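PDB 3CMN: putative hydrolase from Chloroflexus aurantiacus J-10-fl, which is of unknown function but is probably a zinc-dependent peptidase of the zincin-like type, crystallised here as a largely helical apoenzyme. Local coordinates for residues 156-160 with 161-165. Numbering follows the deposited sequence.
Sequences LYFVE and PNIAR
I163 folds back from the first turn of helix 160-169 onto F158 of strand 155-158 and illustrates how a buried side chain just inside a helix packs back on the strand before it. Its CB lies 3.5 Å from the carbonyl O of E160. CG1 is turned beside the backbone N and anti to the carbonyl carbon (chi1 -63°), which brings it to 3.4 Å from V159 O, and the extended chain then carries CD1 to within 3.7 Å of F158 CB, at the edge of the ring and near its plane. Y48 and I181, from helices 41-63 and 174-193, pack on the same isoleucine. Shortened to an alanine, the side chain would end at CB, and this is likely to leave a gap beside F158 CB and take away much of the packing surface for Y48 and I181.

Backbone hydrogen bonds form the first helical turn. V159, at the N-cap position, offers its carbonyl O to I163 N at 3.2 Å and, weakly, to N162 N; A164 N binds E160 O nearly head-on, at 2.7 Å. The V159 side chain lies alongside that of N162, with CG1 near ND2, and crosses the P161 side chain at about a right angle, while the N162 amide bonds to A135 O, V138 O and R79. E160, bent at chi2, passes OE1 3.9 Å from A164 CB and forms a salt bridge through OE2 with R178. F158 stacks on Y48 and touches E185. This is a tight strand-to-helix junction, with an inverse gamma turn centred on V159, packed against helix 174-193, which probably carries the zinc-binding HExxH motif of a zincin-like metallopeptidase.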
loop_
_atom_site.group_PDB
_atom_site.type_symbol
_atom_site.label_atom_id
_atom_site.label_comp_id
_atom_site.label_asym_id
_atom_site.label_seq_id
_atom_site.Cartn_x
_atom_site.Cartn_y
_atom_site.Cartn_z
ATOM N N LEU A 156 1.446 -9.440 -9.650
ATOM C CA LEU A 156 1.907 -8.138 -9.184
ATOM C C LEU A 156 2.244 -7.302 -10.406
ATOM O O LEU A 156 2.661 -7.839 -11.432
ATOM C CB LEU A 156 3.154 -8.279 -8.303
ATOM C CG LEU A 156 2.968 -8.799 -6.874
ATOM C CD1 LEU A 156 4.326 -9.003 -6.225
ATOM C CD2 LEU A 156 2.152 -7.799 -6.057
ATOM N N TYR A 157 2.036 -5.992 -10.311
ATOM C CA TYR A 157 2.377 -5.103 -11.421
ATOM C C TYR A 157 3.315 -4.031 -10.923
ATOM O O TYR A 157 3.348 -3.720 -9.736
ATOM C CB TYR A 157 1.128 -4.476 -12.080
ATOM C CG TYR A 157 0.300 -3.529 -11.219
ATOM C CD1 TYR A 157 0.785 -2.264 -10.858
ATOM C CD2 TYR A 157 -0.989 -3.888 -10.796
ATOM C CE1 TYR A 157 0.007 -1.379 -10.098
ATOM C CE2 TYR A 157 -1.779 -3.005 -10.037
ATOM C CZ TYR A 157 -1.274 -1.757 -9.689
ATOM O OH TYR A 157 -2.028 -0.897 -8.913
ATOM N N PHE A 158 4.095 -3.489 -11.843
ATOM C CA PHE A 158 5.057 -2.450 -11.533
ATOM C C PHE A 158 4.909 -1.388 -12.604
ATOM O O PHE A 158 4.873 -1.709 -13.784
ATOM C CB PHE A 158 6.482 -3.030 -11.555
ATOM C CG PHE A 158 6.664 -4.229 -10.651
ATOM C CD1 PHE A 158 6.265 -5.495 -11.055
ATOM C CD2 PHE A 158 7.195 -4.077 -9.369
ATOM C CE1 PHE A 158 6.388 -6.599 -10.195
ATOM C CE2 PHE A 158 7.322 -5.168 -8.500
ATOM C CZ PHE A 158 6.917 -6.433 -8.916
ATOM N N VAL A 159 4.759 -0.145 -12.194
ATOM C CA VAL A 159 4.721 0.931 -13.177
ATOM C C VAL A 159 6.127 1.430 -13.489
ATOM O O VAL A 159 6.550 2.450 -12.980
ATOM C CB VAL A 159 3.836 2.097 -12.701
ATOM C CG1 VAL A 159 3.524 3.034 -13.858
ATOM C CG2 VAL A 159 2.556 1.572 -12.070
ATOM N N GLU A 160 6.881 0.635 -14.240
ATOM C CA GLU A 160 8.303 0.807 -14.512
ATOM C C GLU A 160 8.627 2.258 -14.848
ATOM O O GLU A 160 9.718 2.718 -14.438
ATOM C CB GLU A 160 8.748 -0.117 -15.646
ATOM C CG GLU A 160 10.075 -0.816 -15.392
ATOM C CD GLU A 160 11.267 0.079 -15.671
ATOM O OE1 GLU A 160 11.203 0.869 -16.635
ATOM O OE2 GLU A 160 12.265 -0.012 -14.926
ATOM N N PRO A 161 7.837 2.977 -15.626
ATOM C CA PRO A 161 8.199 4.355 -15.972
ATOM C C PRO A 161 8.452 5.234 -14.759
ATOM O O PRO A 161 9.445 5.956 -14.714
ATOM C CB PRO A 161 7.010 4.830 -16.807
ATOM C CG PRO A 161 6.554 3.560 -17.496
ATOM C CD PRO A 161 6.636 2.540 -16.367
ATOM N N ASN A 162 7.556 5.171 -13.774
ATOM C CA ASN A 162 7.713 5.980 -12.567
ATOM C C ASN A 162 8.836 5.422 -11.697
ATOM O O ASN A 162 9.541 6.171 -11.023
ATOM C CB ASN A 162 6.403 6.040 -11.772
ATOM C CG ASN A 162 5.250 6.592 -12.590
ATOM O OD1 ASN A 162 5.448 7.075 -13.708
ATOM N ND2 ASN A 162 4.035 6.519 -12.042
ATOM N N ILE A 163 8.993 4.106 -11.720
ATOM C CA ILE A 163 10.053 3.445 -10.966
ATOM C C ILE A 163 11.414 3.912 -11.516
ATOM O O ILE A 163 12.323 4.236 -10.757
ATOM C CB ILE A 163 9.948 1.893 -11.091
ATOM C CG1 ILE A 163 8.633 1.410 -10.473
ATOM C CG2 ILE A 163 11.130 1.224 -10.404
ATOM C CD1 ILE A 163 8.410 -0.089 -10.527
ATOM N N ALA A 164 11.529 3.950 -12.842
ATOM C CA ALA A 164 12.755 4.375 -13.510
ATOM C C ALA A 164 13.061 5.845 -13.208
ATOM O O ALA A 164 14.214 6.213 -12.991
ATOM C CB ALA A 164 12.631 4.163 -15.016
ATOM N N ARG A 165 12.029 6.680 -13.188
ATOM C CA ARG A 165 12.218 8.094 -12.912
ATOM C C ARG A 165 12.659 8.364 -11.477
ATOM O O ARG A 165 13.446 9.276 -11.237
ATOM C CB ARG A 165 10.937 8.861 -13.218
ATOM C CG ARG A 165 10.719 9.048 -14.694
ATOM C CD ARG A 165 9.292 9.451 -15.023
ATOM N NE ARG A 165 9.154 9.695 -16.456
ATOM C CZ ARG A 165 9.405 8.787 -17.398
ATOM N NH1 ARG A 165 9.805 7.563 -17.065
ATOM N NH2 ARG A 165 9.279 9.112 -18.676
#